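Local atomic coordinates of extracellular sialidase/neuraminidase, putative (PDB entry 2XZI), a protein that hydrolyses sialic acid glycosides and, as a fungal KDNase, probably prefers those of KDN (deaminated neuraminic acid), acting from a sialidase-type beta-propeller. Residues 33-38 / 57-62; 66-71 / 99-104. All blocks are in the same frame, centred on the assembly; numbering follows the deposited sequence.

Contact 1 of 2, residues 33-38 / 57-62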
# COMPACT_ATOMS: atom_id res chain seq x y z
N ILE A 33 -19.20 -4.05 -14.14
CA ILE A 33 -18.58 -2.77 -13.79
C ILE A 33 -17.07 -2.80 -14.03
O ILE A 33 -16.37 -3.65 -13.47
CB ILE A 33 -18.89 -2.35 -12.32
CG1 ILE A 33 -20.39 -2.05 -12.11
CG2 ILE A 33 -17.99 -1.18 -11.88
CD1 ILE A 33 -20.91 -0.86 -12.88
N GLY A 34 -16.61 -1.89 -14.88
CA GLY A 34 -15.19 -1.80 -15.21
C GLY A 34 -14.56 -0.53 -14.67
O GLY A 34 -15.23 0.31 -14.04
N PHE A 35 -13.27 -0.39 -14.94
CA PHE A 35 -12.47 0.69 -14.36
C PHE A 35 -11.45 1.20 -15.35
O PHE A 35 -10.69 0.41 -15.97
CB PHE A 35 -11.79 0.22 -13.06
CG PHE A 35 -12.74 -0.31 -12.04
CD1 PHE A 35 -13.36 0.54 -11.14
CD2 PHE A 35 -13.06 -1.65 -11.99
CE1 PHE A 35 -14.26 0.06 -10.20
CE2 PHE A 35 -13.98 -2.16 -11.06
CZ PHE A 35 -14.57 -1.31 -10.16
N HIS A 36 -11.42 2.52 -15.52
CA HIS A 36 -10.42 3.16 -16.33
C HIS A 36 -9.03 2.78 -15.83
O HIS A 36 -8.17 2.34 -16.60
CB HIS A 36 -10.65 4.67 -16.26
CG HIS A 36 -9.66 5.46 -17.04
ND1 HIS A 36 -8.39 5.73 -16.57
CD2 HIS A 36 -9.75 6.06 -18.25
CE1 HIS A 36 -7.74 6.45 -17.46
NE2 HIS A 36 -8.54 6.66 -18.50
N SER A 37 -8.84 2.94 -14.52
CA SER A 37 -7.53 2.79 -13.88
C SER A 37 -7.61 2.06 -12.57
O SER A 37 -8.64 2.05 -11.89
CB SER A 37 -6.94 4.16 -13.62
OG SER A 37 -6.48 4.76 -14.82
N PHE A 38 -6.50 1.44 -12.23
CA PHE A 38 -6.30 0.88 -10.91
C PHE A 38 -5.07 1.53 -10.33
O PHE A 38 -4.05 1.62 -10.99
CB PHE A 38 -6.11 -0.62 -10.99
CG PHE A 38 -7.33 -1.35 -11.52
CD1 PHE A 38 -8.36 -1.69 -10.66
CD2 PHE A 38 -7.43 -1.70 -12.86
CE1 PHE A 38 -9.49 -2.36 -11.12
CE2 PHE A 38 -8.57 -2.35 -13.33
CZ PHE A 38 -9.59 -2.70 -12.45
N GLY A 57 -10.21 0.94 -7.56
CA GLY A 57 -10.76 0.84 -8.92
C GLY A 57 -11.32 2.21 -9.24
O GLY A 57 -12.37 2.63 -8.75
N ARG A 58 -10.58 2.94 -10.06
CA ARG A 58 -10.95 4.30 -10.42
C ARG A 58 -11.81 4.26 -11.69
O ARG A 58 -11.31 3.99 -12.79
CB ARG A 58 -9.70 5.19 -10.51
CG ARG A 58 -8.92 5.25 -9.20
CD ARG A 58 -7.81 6.28 -9.20
NE ARG A 58 -7.32 6.47 -7.83
CZ ARG A 58 -6.49 7.43 -7.44
NH1 ARG A 58 -6.04 8.35 -8.29
NH2 ARG A 58 -6.15 7.51 -6.15
N ARG A 59 -13.10 4.52 -11.52
CA ARG A 59 -14.08 4.16 -12.52
C ARG A 59 -13.89 4.84 -13.85
O ARG A 59 -13.87 4.17 -14.89
CB ARG A 59 -15.48 4.41 -11.98
CG ARG A 59 -15.88 3.42 -10.88
CD ARG A 59 -16.70 2.26 -11.41
NE ARG A 59 -17.99 2.71 -11.97
CZ ARG A 59 -18.35 2.56 -13.24
NH1 ARG A 59 -17.55 1.94 -14.12
NH2 ARG A 59 -19.54 3.02 -13.63
N HIS A 60 -13.73 6.16 -13.84
CA HIS A 60 -13.87 6.95 -15.07
C HIS A 60 -12.61 7.62 -15.56
O HIS A 60 -12.50 7.90 -16.75
CB HIS A 60 -14.96 7.99 -14.91
CG HIS A 60 -16.27 7.42 -14.46
ND1 HIS A 60 -16.98 6.50 -15.20
CD2 HIS A 60 -16.98 7.63 -13.33
CE1 HIS A 60 -18.07 6.16 -14.54
NE2 HIS A 60 -18.10 6.84 -13.41
N THR A 61 -11.70 7.92 -14.64
CA THR A 61 -10.45 8.60 -14.97
C THR A 61 -9.42 8.07 -13.98
O THR A 61 -9.74 7.25 -13.12
CB THR A 61 -10.53 10.13 -14.79
OG1 THR A 61 -10.57 10.43 -13.40
CG2 THR A 61 -11.76 10.73 -15.50
N ASN A 62 -8.19 8.58 -14.07
CA ASN A 62 -7.16 8.18 -13.11
C ASN A 62 -7.13 9.09 -11.87
O ASN A 62 -6.23 8.96 -11.02
CB ASN A 62 -5.78 8.13 -13.78
CG ASN A 62 -5.30 9.49 -14.26
OD1 ASN A 62 -5.62 10.52 -13.66
ND2 ASN A 62 -4.49 9.50 -15.30
O HOH W 1 -16.87 0.27 -17.01
O HOH W 2 -15.48 2.59 -16.61

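Contact 2 of 2, residues 66-71 / 99-104. With NA (sodium ion), chain E.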
# COMPACT_ATOMS: atom_id res chain seq x y z
N GLY A 66 -13.87 11.49 -7.19
CA GLY A 66 -14.93 10.92 -8.02
C GLY A 66 -15.24 9.49 -7.61
O GLY A 66 -14.88 9.05 -6.52
N ASP A 67 -15.91 8.77 -8.50
CA ASP A 67 -16.38 7.42 -8.22
C ASP A 67 -15.20 6.44 -8.24
O ASP A 67 -14.64 6.12 -9.31
CB ASP A 67 -17.45 7.03 -9.25
CG ASP A 67 -18.11 5.71 -8.93
OD1 ASP A 67 -17.90 5.15 -7.82
OD2 ASP A 67 -18.88 5.22 -9.78
N ILE A 68 -14.84 5.96 -7.05
CA ILE A 68 -13.71 5.04 -6.87
C ILE A 68 -14.17 3.96 -5.92
O ILE A 68 -14.70 4.27 -4.85
CB ILE A 68 -12.46 5.78 -6.32
CG1 ILE A 68 -11.98 6.86 -7.30
CG2 ILE A 68 -11.34 4.79 -5.99
CD1 ILE A 68 -10.91 7.79 -6.74
N ASN A 69 -14.00 2.71 -6.33
CA ASN A 69 -14.38 1.55 -5.52
C ASN A 69 -13.15 0.82 -5.01
O ASN A 69 -12.10 0.85 -5.66
CB ASN A 69 -15.30 0.58 -6.30
CG ASN A 69 -16.52 1.26 -6.84
OD1 ASN A 69 -16.93 2.30 -6.35
ND2 ASN A 69 -17.15 0.64 -7.84
N LEU A 70 -13.30 0.17 -3.86
CA LEU A 70 -12.20 -0.63 -3.32
C LEU A 70 -12.36 -2.05 -3.81
O LEU A 70 -13.31 -2.73 -3.42
CB LEU A 70 -12.19 -0.59 -1.79
CG LEU A 70 -10.83 -0.77 -1.11
CD1 LEU A 70 -10.22 -2.16 -1.34
CD2 LEU A 70 -9.86 0.30 -1.50
N VAL A 71 -11.42 -2.48 -4.65
CA VAL A 71 -11.47 -3.78 -5.31
C VAL A 71 -10.34 -4.68 -4.83
O VAL A 71 -9.40 -4.22 -4.18
CB VAL A 71 -11.49 -3.64 -6.87
CG1 VAL A 71 -12.75 -2.89 -7.31
CG2 VAL A 71 -10.20 -2.99 -7.41
N ALA A 99 -21.23 7.17 -5.31
CA ALA A 99 -20.32 7.69 -6.35
C ALA A 99 -19.16 8.47 -5.72
O ALA A 99 -18.46 9.26 -6.39
CB ALA A 99 -21.09 8.56 -7.33
N GLY A 100 -18.98 8.25 -4.42
CA GLY A 100 -17.85 8.80 -3.70
C GLY A 100 -16.62 7.93 -3.85
O GLY A 100 -16.60 6.96 -4.62
N THR A 101 -15.60 8.28 -3.08
CA THR A 101 -14.28 7.67 -3.16
C THR A 101 -14.09 6.73 -1.98
O THR A 101 -14.11 7.18 -0.83
CB THR A 101 -13.16 8.75 -3.06
OG1 THR A 101 -13.27 9.71 -4.13
CG2 THR A 101 -11.75 8.12 -3.03
N TRP A 102 -13.92 5.44 -2.26
CA TRP A 102 -13.47 4.47 -1.27
C TRP A 102 -12.03 4.11 -1.62
O TRP A 102 -11.78 3.59 -2.71
CB TRP A 102 -14.31 3.19 -1.31
CG TRP A 102 -15.73 3.36 -0.90
CD1 TRP A 102 -16.79 3.55 -1.73
CD2 TRP A 102 -16.25 3.37 0.43
NE1 TRP A 102 -17.95 3.68 -1.00
CE2 TRP A 102 -17.65 3.57 0.33
CE3 TRP A 102 -15.68 3.23 1.70
CZ2 TRP A 102 -18.48 3.64 1.46
CZ3 TRP A 102 -16.50 3.29 2.82
CH2 TRP A 102 -17.89 3.49 2.69
N GLY A 103 -11.09 4.34 -0.71
CA GLY A 103 -9.70 4.09 -1.05
C GLY A 103 -8.72 3.99 0.10
O GLY A 103 -9.10 3.71 1.23
N ASN A 104 -7.46 4.24 -0.23
CA ASN A 104 -6.36 4.09 0.74
C ASN A 104 -6.34 2.72 1.43
O ASN A 104 -6.28 2.64 2.66
CB ASN A 104 -6.41 5.21 1.79
CG ASN A 104 -5.90 6.53 1.26
OD1 ASN A 104 -6.56 7.17 0.42
ND2 ASN A 104 -4.73 6.94 1.72
NA NA E . -18.92 3.56 -6.28
O HOH W 3 -14.85 12.67 -4.92
O HOH W 4 -19.37 2.55 -8.50
O HOH W 5 -17.52 4.58 -4.82

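Contact 1 of 2, residues 33-38 / 57-62
The imidazole of His36 is covered on one face by Thr61, whose CA lies 4.0 Å from the ring centroid in a CH-pi contact, while CB of Ser37 sits at its edge. The guanidinium of Arg59 has a neighbour on both faces: Ile33 CD1 lies over one, CE1 of His60 over the opposite one, each toward the rim, and at the edge, close to the plane, Gly34 O accepts a hydrogen bond from Arg59 NH1 (2.8 Å, 150° at the hydrogen). This reach depends on a chain that bends, with chi2 at -96° placing Arg59 CD against Phe35 CE1 at 3.5 Å; the Phe35 ring stands nearly perpendicular to the guanidinium, and Phe35 CD1 lies 3.2 Å from Gly57 C.

Between these side chains runs the open end of an antiparallel beta hairpin, where His36 and Ser37 together face Arg58 as a classic beta bulge. Ser37 and Arg58 exchange two backbone hydrogen bonds, and in the extra residue His36 N donates to Arg59 O at 3.0 Å, from above the carbonyl plane. ND1 of His36 is hydrogen-bonded to Ser37 OG, and NE2 to Asn365. Arg58 extends away from the bulge: its NH1 bonds Asn62 O and forms a salt bridge with Asp64, and its NH2 pairs with Glu56 and donates to O4 of the bound deamino-alpha-neuraminic acid.

Contact 2 of 2, residues 66-71 / 99-104
Strands 68-71 and 101-104 run in broadly the same direction, 47° apart, and meet at a single bridge between Ile68 and Thr101, where Ile68 N donates to Gly100 O (3.2 Å) and Trp102 N to Ile68 O (2.9 Å). The side chains of Ile68 and Thr101 lie side by side and point the same way, CD1 of Ile68 resting on Thr101 CG2 at 3.8 Å. The other branch of the threonine is polar: with OG1 anti to the carbonyl carbon (chi1 -59°), the hydroxyl donates to Gly66 O at 3.0 Å, in the carbonyl plane and on a lone pair. Further along, Leu70 CD2 reaches Gly103 CA, and Leu70 CB lies 4.4 Å from Trp102 CB.

Because strand 68-74 belongs to one four-stranded antiparallel sheet and strand 101-109 is the outermost strand of the next, the bridge joins two successive blades of the beta-propeller. A sodium ion sits beside this junction. Asp67 CG is anti to the backbone N (chi1 -173°), which swings the carboxylate out to the ion, and Asp67 OD1 and Asn69 OD1 each bind the metal at 2.4 Å; Gly96 and Gly98 supply backbone oxygens, and two waters complete the six ligands. One of these waters is held between Asp67 OD2 and Asn69 ND2. The other donates to both Ile68 O and Gly100 O, coupling the metal to the very carbonyls that accept the two backbone interstrand bonds. Trp102 directs its indole away from strand 68-71, where NE1 donates to Ser97 O and the ring meets Tyr154 edge-to-face; its carbonyl oxygen is buried by the contact without a polar partner, and Ile68 CG2 lies 3.5 Å from Trp102 O.

In the fold
After strand 12-18, which joins the sheet of strands 334-343, 349-356 and 368-375, the chain enters its next blade along strand 37-45, turns, and returns on strand 51-58; contact 1 closes this hairpin at its open end, 18 residues intervening between its segments. A loop then leads into strand 68-74, the neighbour of 51-58 in the same sheet, where contact 2 opens. It closes only after strand 92-93 and the glycine-bearing loop of the sodium site, on the first strand of the next blade. The two contacts thus follow in series, neither nested nor crossed. A probable backbone hydrogen bond from Gly57 N to Asn69 O ties them, supplemented by a weak, long Arg59-Asp67 ion pair and packing of Phe35 on Val71.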